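Side-chain contacts in alpha-rhamnosidase (Dictyoglomus thermophilum, PDB 6I60), which probably hydrolyses alpha-L-rhamnosides, releasing their terminal non-reducing alpha-L-rhamnose residues: residues A68-V73 / S127-V132; I376-R381 / K387-R392; G626-T631 / N724-Y729. One frame throughout, in Å; residues are numbered along the deposited sequence.

The three contacts sample three different parts of one multidomain chain and illustrate how a modular glycosidase is built from separately packed cores. Contact 1 belongs to the N-terminal immunoglobulin-like region, contact 2 to the concanavalin-like region, and contact 3 to the helical six-hairpin glycosidase domain, the catalytic module of this family. They follow one another along the chain without touching: their centres lie about 54 Å (1 and 2), 49 Å (1 and 3) and 52 Å (2 and 3) apart. Contact 3 packs against helix 651-672, which also supplies Tyr-656, Glu-659 and Leu-660 to a pocket holding 2-(2-ethoxyethoxy)ethanol.

Contact 1: residues A68-V73 / S127-V132; sequences AYQVIV and SPFSVV
Phe-129 reaches from the loop between strands 112-120 and 133-137 and brings the far corner of its ring to Ile-72. Its CZ lies 3.9 Å from Ile-72 CD1 and 4.0 Å from Ile-72 CG1, so the end of the isoleucine's longer branch, not CG2, makes the touch, and the two side chains stand roughly perpendicular. The first torsion of Ile-72 explains the choice of branch: with chi1 at -71°, CG1 lies beside the backbone N, while CG2 is turned anti to it. Gln-70, two residues back on the same strand, approaches more loosely. Its carbonyl O is 4.3 Å from Phe-129 CE1, and its NE2 is 4.4 Å from Phe-129 CZ.

Strand 112-120 provides the next shell. It lies between 68-74 and 133-137 in the sheet and pairs through backbone hydrogen bonds with Gln-70 and Ile-72, by way of Arg-118 and Lys-116. The phenylalanine touches Arg-118, and with Lys-116 it forms a cation-pi interaction. The loop is tied to the same strand by a hydrogen bond between Ser-130 OG and Val-117 N. Gln-70 NE2 is hydrogen-bonded to Asp-89 OD1, consistent with the amide being held near the ring.

The direct contact is therefore mainly van der Waals, while polar groups border it: a single aromatic ring rests its end on an aliphatic side chain of an immunoglobulin-like sheet and meets a positive charge through its pi system.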
ATOM      1  N   ALA A  68      -2.191  21.647  24.138  1.00 54.64           N
ATOM      2  CA  ALA A  68      -2.708  22.694  23.270  1.00 61.68           C
ATOM      3  C   ALA A  68      -1.771  22.865  22.085  1.00 60.04           C
ATOM      4  O   ALA A  68      -0.576  22.576  22.177  1.00 60.02           O
ATOM      5  CB  ALA A  68      -2.868  24.023  24.021  1.00 55.97           C
ATOM      6  N   TYR A  69      -2.329  23.337  20.971  1.00 58.11           N
ATOM      7  CA  TYR A  69      -1.551  23.612  19.772  1.00 56.33           C
ATOM      8  C   TYR A  69      -2.066  24.885  19.114  1.00 56.99           C
ATOM      9  O   TYR A  69      -3.168  25.357  19.401  1.00 60.16           O
ATOM     10  CB  TYR A  69      -1.601  22.442  18.774  1.00 50.29           C
ATOM     11  CG  TYR A  69      -2.938  22.277  18.082  1.00 56.07           C
ATOM     12  CD1 TYR A  69      -3.214  22.933  16.886  1.00 51.08           C
ATOM     13  CD2 TYR A  69      -3.925  21.466  18.624  1.00 59.02           C
ATOM     14  CE1 TYR A  69      -4.434  22.789  16.257  1.00 49.86           C
ATOM     15  CE2 TYR A  69      -5.147  21.313  18.000  1.00 58.39           C
ATOM     16  CZ  TYR A  69      -5.398  21.979  16.818  1.00 57.54           C
ATOM     17  OH  TYR A  69      -6.616  21.828  16.197  1.00 56.56           O
ATOM     18  N   GLN A  70      -1.249  25.433  18.220  1.00 51.83           N
ATOM     19  CA  GLN A  70      -1.639  26.589  17.419  1.00 53.35           C
ATOM     20  C   GLN A  70      -0.838  26.564  16.130  1.00 53.76           C
ATOM     21  O   GLN A  70       0.395  26.585  16.170  1.00 55.43           O
ATOM     22  CB  GLN A  70      -1.398  27.900  18.168  1.00 58.32           C
ATOM     23  CG  GLN A  70      -1.656  29.133  17.312  1.00 60.72           C
ATOM     24  CD  GLN A  70      -0.942  30.364  17.828  1.00 59.08           C
ATOM     25  OE1 GLN A  70      -0.349  30.345  18.906  1.00 66.28           O
ATOM     26  NE2 GLN A  70      -0.999  31.447  17.061  1.00 57.33           N
ATOM     27  N   VAL A  71      -1.528  26.522  14.994  1.00 52.67           N
ATOM     28  CA  VAL A  71      -0.887  26.503  13.685  1.00 54.75           C
ATOM     29  C   VAL A  71      -1.245  27.792  12.960  1.00 58.41           C
ATOM     30  O   VAL A  71      -2.404  28.225  12.976  1.00 61.48           O
ATOM     31  CB  VAL A  71      -1.296  25.262  12.870  1.00 47.59           C
ATOM     32  CG1 VAL A  71      -2.794  25.045  12.931  1.00 59.94           C
ATOM     33  CG2 VAL A  71      -0.836  25.394  11.428  1.00 58.59           C
ATOM     34  N   ILE A  72      -0.246  28.418  12.349  1.00 60.66           N
ATOM     35  CA  ILE A  72      -0.418  29.660  11.609  1.00 57.19           C
ATOM     36  C   ILE A  72      -0.151  29.365  10.144  1.00 58.65           C
ATOM     37  O   ILE A  72       0.868  28.748   9.810  1.00 58.88           O
ATOM     38  CB  ILE A  72       0.530  30.755  12.128  1.00 61.70           C
ATOM     39  CG1 ILE A  72       0.076  31.231  13.509  1.00 66.16           C
ATOM     40  CG2 ILE A  72       0.619  31.897  11.129  1.00 57.82           C
ATOM     41  CD1 ILE A  72       0.538  32.624  13.875  1.00 69.27           C
ATOM     42  N   VAL A  73      -1.056  29.785   9.265  1.00 60.65           N
ATOM     43  CA  VAL A  73      -0.846  29.639   7.833  1.00 56.04           C
ATOM     44  C   VAL A  73      -0.868  31.025   7.215  1.00 59.27           C
ATOM     45  O   VAL A  73      -1.757  31.830   7.515  1.00 62.44           O
ATOM     46  CB  VAL A  73      -1.889  28.714   7.185  1.00 53.62           C
ATOM     47  CG1 VAL A  73      -1.621  28.575   5.662  1.00 53.89           C
ATOM     48  CG2 VAL A  73      -1.915  27.366   7.938  1.00 65.34           C
ATOM     49  N   SER A 127       5.929  26.305  23.677  1.00 52.47           N
ATOM     50  CA  SER A 127       7.068  25.905  22.869  1.00 60.88           C
ATOM     51  C   SER A 127       7.312  26.907  21.746  1.00 59.12           C
ATOM     52  O   SER A 127       6.384  27.587  21.300  1.00 61.40           O
ATOM     53  CB  SER A 127       6.838  24.516  22.265  1.00 62.72           C
ATOM     54  OG  SER A 127       7.445  24.401  20.989  1.00 63.84           O
ATOM     55  N   PRO A 128       8.554  27.025  21.275  1.00 58.29           N
ATOM     56  CA  PRO A 128       8.832  27.902  20.132  1.00 55.71           C
ATOM     57  C   PRO A 128       8.133  27.412  18.874  1.00 56.36           C
ATOM     58  O   PRO A 128       7.655  26.280  18.782  1.00 60.93           O
ATOM     59  CB  PRO A 128      10.357  27.837  19.988  1.00 49.16           C
ATOM     60  CG  PRO A 128      10.851  27.360  21.311  1.00 60.86           C
ATOM     61  CD  PRO A 128       9.786  26.454  21.844  1.00 59.82           C
ATOM     62  N   PHE A 129       8.073  28.300  17.887  1.00 57.35           N
ATOM     63  CA  PHE A 129       7.445  27.961  16.620  1.00 61.38           C
ATOM     64  C   PHE A 129       8.304  26.968  15.848  1.00 61.07           C
ATOM     65  O   PHE A 129       9.534  26.969  15.938  1.00 63.34           O
ATOM     66  CB  PHE A 129       7.214  29.218  15.782  1.00 64.77           C
ATOM     67  CG  PHE A 129       5.811  29.749  15.856  1.00 66.80           C
ATOM     68  CD1 PHE A 129       4.759  29.049  15.288  1.00 63.05           C
ATOM     69  CD2 PHE A 129       5.543  30.950  16.491  1.00 65.27           C
ATOM     70  CE1 PHE A 129       3.467  29.536  15.356  1.00 61.74           C
ATOM     71  CE2 PHE A 129       4.254  31.443  16.560  1.00 60.69           C
ATOM     72  CZ  PHE A 129       3.215  30.735  15.993  1.00 63.54           C
ATOM     73  N   SER A 130       7.636  26.106  15.087  1.00 61.73           N
ATOM     74  CA  SER A 130       8.339  25.147  14.254  1.00 59.51           C
ATOM     75  C   SER A 130       8.986  25.851  13.063  1.00 61.45           C
ATOM     76  O   SER A 130       8.728  27.024  12.779  1.00 65.71           O
ATOM     77  CB  SER A 130       7.380  24.065  13.763  1.00 59.62           C
ATOM     78  OG  SER A 130       6.557  24.566  12.723  1.00 52.25           O
ATOM     79  N   VAL A 131       9.845  25.114  12.360  1.00 60.53           N
ATOM     80  CA  VAL A 131      10.443  25.636  11.141  1.00 55.40           C
ATOM     81  C   VAL A 131       9.363  25.776  10.077  1.00 61.61           C
ATOM     82  O   VAL A 131       8.497  24.903   9.925  1.00 65.37           O
ATOM     83  CB  VAL A 131      11.591  24.724  10.675  1.00 50.97           C
ATOM     84  CG1 VAL A 131      11.875  24.920   9.195  1.00 53.59           C
ATOM     85  CG2 VAL A 131      12.842  24.991  11.500  1.00 59.31           C
ATOM     86  N   VAL A 132       9.396  26.893   9.348  1.00 65.30           N
ATOM     87  CA  VAL A 132       8.369  27.183   8.354  1.00 63.18           C
ATOM     88  C   VAL A 132       8.347  26.080   7.305  1.00 57.60           C
ATOM     89  O   VAL A 132       9.349  25.826   6.625  1.00 60.89           O
ATOM     90  CB  VAL A 132       8.611  28.555   7.717  1.00 53.76           C
ATOM     91  CG1 VAL A 132       7.688  28.761   6.525  1.00 51.60           C
ATOM     92  CG2 VAL A 132       8.418  29.655   8.749  1.00 57.97           C
TER

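Contact 2: residues I376-R381 / K387-R392; sequences IKIKVR and KEIRIR
Strands 376-380 and 388-392 face each other at 10.1 Å between their axes and run nearly antiparallel, with an angle of 151° between their directions. Their meeting is made by side chains, because each strand pairs with other neighbours in its own sheet.

Ile-376 and Ile-391 meet tip to tip: CD1 of Ile-376 comes to 3.6 Å from Ile-391 CG2. Ile-391 keeps that methyl anti to its backbone N (chi1 -50°); its CD1, on the longer branch beside the N, is farther off, 4.2 Å from Ile-376 CD1. Ile-389 serves two partners with two different branches. Its CG2 lies 3.9 Å from Ile-378 CD1, the two side chains meeting at a slant, whereas its CD1 reaches to 3.6 Å from Val-380 CG1, the two side chains lying side by side but pointing opposite ways. Ile-378 extends its longer branch anti to the backbone N (chi1 -165°), which points CD1 toward the methyl CG2 of Ile-389.

All five side chains are buried. Val-439 touches both Ile-376 and Ile-391, and Ile-441 touches Ile-389, which continues the apolar layer onto strand 438-442. Alternate residues turn the other way: Lys-377 and Lys-379 both form salt bridges with Glu-454 on the neighbouring strand of their sheet.

Two strands joined by a short connection thus lie in opposing sheets instead of pairing as a hairpin. Such a beta-arch, with aliphatic side chains meeting between facing sheets, is common in beta-sandwich folds and fits the concanavalin-like domain.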
ATOM      1  N   ILE A 376      14.344  -4.876 -16.143  1.00 47.98           N
ATOM      2  CA  ILE A 376      15.796  -4.948 -16.120  1.00 50.47           C
ATOM      3  C   ILE A 376      16.354  -3.928 -17.102  1.00 51.75           C
ATOM      4  O   ILE A 376      15.657  -3.438 -17.993  1.00 49.48           O
ATOM      5  CB  ILE A 376      16.323  -6.362 -16.451  1.00 56.17           C
ATOM      6  CG1 ILE A 376      16.050  -6.709 -17.913  1.00 46.09           C
ATOM      7  CG2 ILE A 376      15.703  -7.403 -15.530  1.00 56.81           C
ATOM      8  CD1 ILE A 376      17.163  -7.495 -18.553  1.00 52.93           C
ATOM      9  N   LYS A 377      17.628  -3.600 -16.914  1.00 56.46           N
ATOM     10  CA  LYS A 377      18.373  -2.752 -17.834  1.00 55.69           C
ATOM     11  C   LYS A 377      19.508  -3.569 -18.427  1.00 55.87           C
ATOM     12  O   LYS A 377      20.278  -4.193 -17.688  1.00 57.35           O
ATOM     13  CB  LYS A 377      18.921  -1.510 -17.129  1.00 58.11           C
ATOM     14  CG  LYS A 377      19.896  -0.709 -17.974  1.00 56.41           C
ATOM     15  CD  LYS A 377      20.240   0.615 -17.318  1.00 62.54           C
ATOM     16  CE  LYS A 377      21.742   0.824 -17.266  1.00 61.98           C
ATOM     17  NZ  LYS A 377      22.323   0.336 -15.989  1.00 66.77           N
ATOM     18  N   ILE A 378      19.605  -3.575 -19.752  1.00 57.91           N
ATOM     19  CA  ILE A 378      20.614  -4.355 -20.456  1.00 56.05           C
ATOM     20  C   ILE A 378      21.640  -3.407 -21.060  1.00 53.23           C
ATOM     21  O   ILE A 378      21.323  -2.283 -21.462  1.00 55.99           O
ATOM     22  CB  ILE A 378      19.983  -5.265 -21.535  1.00 58.31           C
ATOM     23  CG1 ILE A 378      20.977  -6.335 -21.991  1.00 57.24           C
ATOM     24  CG2 ILE A 378      19.478  -4.448 -22.722  1.00 52.21           C
ATOM     25  CD1 ILE A 378      20.410  -7.295 -23.013  1.00 61.94           C
ATOM     26  N   LYS A 379      22.889  -3.862 -21.091  1.00 57.60           N
ATOM     27  CA  LYS A 379      23.980  -3.157 -21.752  1.00 55.49           C
ATOM     28  C   LYS A 379      24.440  -4.006 -22.929  1.00 56.69           C
ATOM     29  O   LYS A 379      24.767  -5.185 -22.755  1.00 60.21           O
ATOM     30  CB  LYS A 379      25.137  -2.894 -20.787  1.00 55.61           C
ATOM     31  CG  LYS A 379      24.749  -2.128 -19.530  1.00 60.27           C
ATOM     32  CD  LYS A 379      25.954  -1.922 -18.619  1.00 61.31           C
ATOM     33  CE  LYS A 379      25.578  -1.155 -17.361  1.00 61.60           C
ATOM     34  NZ  LYS A 379      26.041  -1.847 -16.125  1.00 61.30           N
ATOM     35  N   VAL A 380      24.447  -3.418 -24.122  1.00 57.17           N
ATOM     36  CA  VAL A 380      24.795  -4.144 -25.336  1.00 55.29           C
ATOM     37  C   VAL A 380      25.940  -3.427 -26.039  1.00 58.76           C
ATOM     38  O   VAL A 380      26.108  -2.209 -25.921  1.00 60.59           O
ATOM     39  CB  VAL A 380      23.581  -4.303 -26.279  1.00 57.70           C
ATOM     40  CG1 VAL A 380      22.340  -4.684 -25.488  1.00 49.26           C
ATOM     41  CG2 VAL A 380      23.337  -3.029 -27.066  1.00 57.88           C
ATOM     42  N   ARG A 381      26.747  -4.207 -26.759  1.00 60.63           N
ATOM     43  CA  ARG A 381      27.847  -3.686 -27.574  1.00 57.33           C
ATOM     44  C   ARG A 381      27.828  -4.473 -28.880  1.00 59.77           C
ATOM     45  O   ARG A 381      28.254  -5.631 -28.915  1.00 58.92           O
ATOM     46  CB  ARG A 381      29.189  -3.818 -26.864  1.00 51.32           C
ATOM     47  CG  ARG A 381      29.284  -3.077 -25.541  1.00 52.48           C
ATOM     48  CD  ARG A 381      30.381  -3.661 -24.666  1.00 53.91           C
ATOM     49  NE  ARG A 381      29.893  -4.003 -23.335  1.00 54.74           N
ATOM     50  CZ  ARG A 381      30.036  -3.228 -22.265  1.00 55.87           C
ATOM     51  NH1 ARG A 381      30.657  -2.060 -22.369  1.00 51.82           N
ATOM     52  NH2 ARG A 381      29.558  -3.619 -21.091  1.00 58.26           N
ATOM     53  N   LYS A 387      19.891  -5.837 -34.875  1.00 62.86           N
ATOM     54  CA  LYS A 387      19.894  -7.112 -34.172  1.00 58.84           C
ATOM     55  C   LYS A 387      18.847  -7.090 -33.066  1.00 51.54           C
ATOM     56  O   LYS A 387      18.779  -6.138 -32.282  1.00 51.79           O
ATOM     57  CB  LYS A 387      21.281  -7.406 -33.597  1.00 55.55           C
ATOM     58  CG  LYS A 387      22.164  -8.235 -34.520  1.00 67.53           C
ATOM     59  CD  LYS A 387      21.416  -9.450 -35.062  1.00 76.71           C
ATOM     60  CE  LYS A 387      22.371 -10.466 -35.680  1.00 80.57           C
ATOM     61  NZ  LYS A 387      21.650 -11.605 -36.320  1.00 73.18           N
ATOM     62  N   GLU A 388      18.026  -8.137 -33.013  1.00 51.33           N
ATOM     63  CA  GLU A 388      16.942  -8.221 -32.045  1.00 57.89           C
ATOM     64  C   GLU A 388      17.409  -8.911 -30.770  1.00 62.23           C
ATOM     65  O   GLU A 388      18.089  -9.940 -30.818  1.00 62.23           O
ATOM     66  CB  GLU A 388      15.750  -8.974 -32.639  1.00 49.02           C
ATOM     67  CG  GLU A 388      14.696  -9.375 -31.615  1.00 56.89           C
ATOM     68  CD  GLU A 388      13.329  -9.596 -32.236  1.00 71.66           C
ATOM     69  OE1 GLU A 388      13.006  -8.909 -33.230  1.00 81.39           O
ATOM     70  OE2 GLU A 388      12.578 -10.454 -31.727  1.00 63.56           O
ATOM     71  N   ILE A 389      17.043  -8.332 -29.629  1.00 57.41           N
ATOM     72  CA  ILE A 389      17.339  -8.893 -28.315  1.00 53.92           C
ATOM     73  C   ILE A 389      16.017  -9.078 -27.586  1.00 51.02           C
ATOM     74  O   ILE A 389      15.265  -8.114 -27.399  1.00 51.24           O
ATOM     75  CB  ILE A 389      18.297  -7.999 -27.512  1.00 55.48           C
ATOM     76  CG1 ILE A 389      19.739  -8.242 -27.956  1.00 55.72           C
ATOM     77  CG2 ILE A 389      18.150  -8.251 -26.017  1.00 44.51           C
ATOM     78  CD1 ILE A 389      20.692  -7.151 -27.548  1.00 55.43           C
ATOM     79  N   ARG A 390      15.732 -10.314 -27.184  1.00 44.71           N
ATOM     80  CA  ARG A 390      14.479 -10.670 -26.535  1.00 43.92           C
ATOM     81  C   ARG A 390      14.739 -10.989 -25.070  1.00 49.88           C
ATOM     82  O   ARG A 390      15.600 -11.819 -24.756  1.00 54.89           O
ATOM     83  CB  ARG A 390      13.827 -11.864 -27.235  1.00 48.79           C
ATOM     84  CG  ARG A 390      12.412 -12.163 -26.778  1.00 53.30           C
ATOM     85  CD  ARG A 390      11.870 -13.408 -27.462  1.00 60.77           C
ATOM     86  NE  ARG A 390      12.361 -14.636 -26.842  1.00 66.51           N
ATOM     87  CZ  ARG A 390      12.334 -15.831 -27.422  1.00 68.40           C
ATOM     88  NH1 ARG A 390      11.839 -15.965 -28.646  1.00 71.39           N
ATOM     89  NH2 ARG A 390      12.802 -16.894 -26.781  1.00 72.47           N
ATOM     90  N   ILE A 391      13.999 -10.333 -24.181  1.00 46.45           N
ATOM     91  CA  ILE A 391      14.167 -10.481 -22.739  1.00 45.33           C
ATOM     92  C   ILE A 391      12.882 -11.072 -22.175  1.00 49.52           C
ATOM     93  O   ILE A 391      11.831 -10.421 -22.200  1.00 55.46           O
ATOM     94  CB  ILE A 391      14.497  -9.146 -22.058  1.00 44.12           C
ATOM     95  CG1 ILE A 391      15.640  -8.440 -22.786  1.00 47.21           C
ATOM     96  CG2 ILE A 391      14.837  -9.367 -20.595  1.00 44.46           C
ATOM     97  CD1 ILE A 391      15.758  -6.971 -22.448  1.00 41.85           C
ATOM     98  N   ARG A 392      12.964 -12.293 -21.655  1.00 46.78           N
ATOM     99  CA  ARG A 392      11.836 -12.962 -21.028  1.00 49.28           C
ATOM    100  C   ARG A 392      12.025 -13.010 -19.516  1.00 51.00           C
ATOM    101  O   ARG A 392      13.153 -13.037 -19.013  1.00 50.35           O
ATOM    102  CB  ARG A 392      11.664 -14.382 -21.573  1.00 56.84           C
ATOM    103  CG  ARG A 392      11.531 -14.452 -23.085  1.00 56.68           C
ATOM    104  CD  ARG A 392      11.201 -15.864 -23.542  1.00 56.60           C
ATOM    105  NE  ARG A 392       9.774 -16.148 -23.436  1.00 67.27           N
ATOM    106  CZ  ARG A 392       9.227 -17.332 -23.692  1.00 75.84           C
ATOM    107  NH1 ARG A 392       9.991 -18.350 -24.070  1.00 62.60           N
ATOM    108  NH2 ARG A 392       7.915 -17.498 -23.568  1.00 68.82           N
TER

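Contact 3: residues G626-T631 / N724-Y729; sequences GELTST and NTLPLY
Leu-726 lays its CD2 methyl over Thr-629, 3.8 Å from Thr-629 CA and 3.9 Å from Thr-629 CG2, its side chain slanting across that of the threonine. Thr-629 has OG1 beside the backbone N (chi1 -41°), which leaves its methyl CG2 anti to that N and against the leucine. Its hydroxyl has another task, since OG1 is hydrogen-bonded to the carbonyl O of Ser-625, one turn earlier. Leu-628 fills the adjoining position, where its CD2 lies 4.2 Å from Leu-726 CB and 4.4 Å from Pro-727 CD. The contact is thus made chiefly by apolar carbon.

The segments run nearly parallel, at 17°, with axes 10.3 Å apart, and Thr-629 stands level with Leu-726. Pro-727 kinks its helix because its N has no hydrogen to give to the preceding turn, yet its ring still packs on Leu-628. Within 626-631 a second polar group folds back on its own helix: Thr-631 OG1 donates to Glu-627 O (2.7 Å), the same carbonyl that accepts from Thr-631 N.

Other helices of the six-hairpin domain, an alpha/alpha-barrel in this family, close round the pair. Helix 651-672 sets Phe-668 against both Leu-628 and Pro-727, helix 761-773 brings Val-762 to Thr-629 and Ala-763 to Leu-726, and helix 738-750 packs on Asn-724 and Thr-725.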
ATOM      1  N   GLY A 626     -18.929 -20.903   3.533  1.00 53.96           N
ATOM      2  CA  GLY A 626     -19.105 -19.621   2.869  1.00 51.75           C
ATOM      3  C   GLY A 626     -20.203 -18.776   3.489  1.00 58.51           C
ATOM      4  O   GLY A 626     -20.045 -17.564   3.653  1.00 55.68           O
ATOM      5  N   GLU A 627     -21.328 -19.402   3.843  1.00 60.85           N
ATOM      6  CA  GLU A 627     -22.421 -18.656   4.459  1.00 60.92           C
ATOM      7  C   GLU A 627     -22.080 -18.231   5.884  1.00 63.04           C
ATOM      8  O   GLU A 627     -22.616 -17.231   6.375  1.00 60.36           O
ATOM      9  CB  GLU A 627     -23.707 -19.486   4.434  1.00 60.84           C
ATOM     10  CG  GLU A 627     -23.757 -20.621   5.449  1.00 74.43           C
ATOM     11  CD  GLU A 627     -22.812 -21.759   5.104  1.00 74.43           C
ATOM     12  OE1 GLU A 627     -22.669 -22.072   3.902  1.00 71.45           O
ATOM     13  OE2 GLU A 627     -22.211 -22.339   6.035  1.00 68.54           O
ATOM     14  N   LEU A 628     -21.195 -18.969   6.559  1.00 61.83           N
ATOM     15  CA  LEU A 628     -20.734 -18.564   7.883  1.00 55.79           C
ATOM     16  C   LEU A 628     -19.734 -17.420   7.775  1.00 58.31           C
ATOM     17  O   LEU A 628     -19.812 -16.440   8.524  1.00 55.28           O
ATOM     18  CB  LEU A 628     -20.110 -19.757   8.608  1.00 58.45           C
ATOM     19  CG  LEU A 628     -19.840 -19.640  10.111  1.00 52.34           C
ATOM     20  CD1 LEU A 628     -20.247 -20.915  10.826  1.00 52.72           C
ATOM     21  CD2 LEU A 628     -18.379 -19.320  10.384  1.00 51.52           C
ATOM     22  N   THR A 629     -18.785 -17.536   6.844  1.00 61.75           N
ATOM     23  CA  THR A 629     -17.854 -16.441   6.581  1.00 56.98           C
ATOM     24  C   THR A 629     -18.584 -15.178   6.142  1.00 55.38           C
ATOM     25  O   THR A 629     -18.194 -14.072   6.531  1.00 56.55           O
ATOM     26  CB  THR A 629     -16.837 -16.857   5.513  1.00 54.94           C
ATOM     27  OG1 THR A 629     -16.418 -18.215   5.752  1.00 65.24           O
ATOM     28  CG2 THR A 629     -15.619 -15.959   5.543  1.00 52.59           C
ATOM     29  N   SER A 630     -19.665 -15.318   5.365  1.00 58.59           N
ATOM     30  CA  SER A 630     -20.387 -14.143   4.883  1.00 55.59           C
ATOM     31  C   SER A 630     -21.130 -13.458   6.020  1.00 54.99           C
ATOM     32  O   SER A 630     -21.108 -12.227   6.139  1.00 52.46           O
ATOM     33  CB  SER A 630     -21.352 -14.543   3.773  1.00 52.51           C
ATOM     34  OG  SER A 630     -20.730 -14.457   2.508  1.00 56.50           O
ATOM     35  N   THR A 631     -21.812 -14.241   6.857  1.00 53.77           N
ATOM     36  CA  THR A 631     -22.481 -13.675   8.022  1.00 49.29           C
ATOM     37  C   THR A 631     -21.475 -13.156   9.038  1.00 51.07           C
ATOM     38  O   THR A 631     -21.767 -12.201   9.766  1.00 52.02           O
ATOM     39  CB  THR A 631     -23.403 -14.718   8.651  1.00 55.57           C
ATOM     40  OG1 THR A 631     -24.142 -15.385   7.619  1.00 55.39           O
ATOM     41  CG2 THR A 631     -24.377 -14.064   9.609  1.00 45.64           C
ATOM     42  N   ASN A 724     -14.644 -22.392  13.385  1.00 52.98           N
ATOM     43  CA  ASN A 724     -14.578 -22.123  14.815  1.00 53.92           C
ATOM     44  C   ASN A 724     -13.791 -20.874  15.185  1.00 52.86           C
ATOM     45  O   ASN A 724     -14.137 -20.226  16.175  1.00 50.93           O
ATOM     46  CB  ASN A 724     -13.973 -23.328  15.555  1.00 55.97           C
ATOM     47  CG  ASN A 724     -15.023 -24.338  15.979  1.00 48.96           C
ATOM     48  OD1 ASN A 724     -16.219 -24.055  15.956  1.00 51.70           O
ATOM     49  ND2 ASN A 724     -14.577 -25.525  16.370  1.00 60.44           N
ATOM     50  N   THR A 725     -12.744 -20.519  14.432  1.00 53.53           N
ATOM     51  CA  THR A 725     -11.982 -19.318  14.768  1.00 57.94           C
ATOM     52  C   THR A 725     -12.781 -18.050  14.497  1.00 51.69           C
ATOM     53  O   THR A 725     -12.578 -17.036  15.176  1.00 51.25           O
ATOM     54  CB  THR A 725     -10.665 -19.272  13.988  1.00 48.41           C
ATOM     55  OG1 THR A 725     -10.929 -18.979  12.610  1.00 58.82           O
ATOM     56  CG2 THR A 725      -9.936 -20.593  14.084  1.00 43.11           C
ATOM     57  N   LEU A 726     -13.690 -18.086  13.518  1.00 47.93           N
ATOM     58  CA  LEU A 726     -14.414 -16.869  13.150  1.00 58.94           C
ATOM     59  C   LEU A 726     -15.390 -16.428  14.236  1.00 53.31           C
ATOM     60  O   LEU A 726     -15.316 -15.261  14.661  1.00 44.16           O
ATOM     61  CB  LEU A 726     -15.098 -17.061  11.791  1.00 51.80           C
ATOM     62  CG  LEU A 726     -14.290 -16.600  10.575  1.00 47.53           C
ATOM     63  CD1 LEU A 726     -13.098 -17.512  10.344  1.00 54.08           C
ATOM     64  CD2 LEU A 726     -15.166 -16.545   9.334  1.00 47.00           C
ATOM     65  N   PRO A 727     -16.306 -17.270  14.735  1.00 50.30           N
ATOM     66  CA  PRO A 727     -17.161 -16.817  15.843  1.00 56.38           C
ATOM     67  C   PRO A 727     -16.397 -16.582  17.135  1.00 58.86           C
ATOM     68  O   PRO A 727     -16.865 -15.807  17.978  1.00 54.89           O
ATOM     69  CB  PRO A 727     -18.182 -17.954  15.994  1.00 52.74           C
ATOM     70  CG  PRO A 727     -17.491 -19.147  15.460  1.00 53.02           C
ATOM     71  CD  PRO A 727     -16.637 -18.651  14.330  1.00 49.54           C
ATOM     72  N   LEU A 728     -15.237 -17.220  17.316  1.00 56.32           N
ATOM     73  CA  LEU A 728     -14.412 -16.973  18.492  1.00 58.90           C
ATOM     74  C   LEU A 728     -13.625 -15.672  18.395  1.00 55.20           C
ATOM     75  O   LEU A 728     -13.221 -15.130  19.429  1.00 55.16           O
ATOM     76  CB  LEU A 728     -13.445 -18.139  18.714  1.00 51.12           C
ATOM     77  CG  LEU A 728     -13.974 -19.322  19.525  1.00 47.32           C
ATOM     78  CD1 LEU A 728     -13.061 -20.528  19.362  1.00 53.00           C
ATOM     79  CD2 LEU A 728     -14.121 -18.947  20.991  1.00 46.21           C
ATOM     80  N   TYR A 729     -13.399 -15.164  17.182  1.00 50.21           N
ATOM     81  CA  TYR A 729     -12.693 -13.896  17.026  1.00 48.73           C
ATOM     82  C   TYR A 729     -13.575 -12.728  17.452  1.00 54.12           C
ATOM     83  O   TYR A 729     -13.219 -11.957  18.351  1.00 50.87           O
ATOM     84  CB  TYR A 729     -12.229 -13.728  15.577  1.00 49.18           C
ATOM     85  CG  TYR A 729     -11.402 -12.484  15.346  1.00 50.30           C
ATOM     86  CD1 TYR A 729     -10.048 -12.460  15.655  1.00 49.55           C
ATOM     87  CD2 TYR A 729     -11.976 -11.331  14.824  1.00 48.56           C
ATOM     88  CE1 TYR A 729      -9.288 -11.325  15.451  1.00 50.72           C
ATOM     89  CE2 TYR A 729     -11.223 -10.188  14.616  1.00 48.54           C
ATOM     90  CZ  TYR A 729      -9.879 -10.192  14.931  1.00 48.66           C
ATOM     91  OH  TYR A 729      -9.121  -9.060  14.727  1.00 41.58           O
TER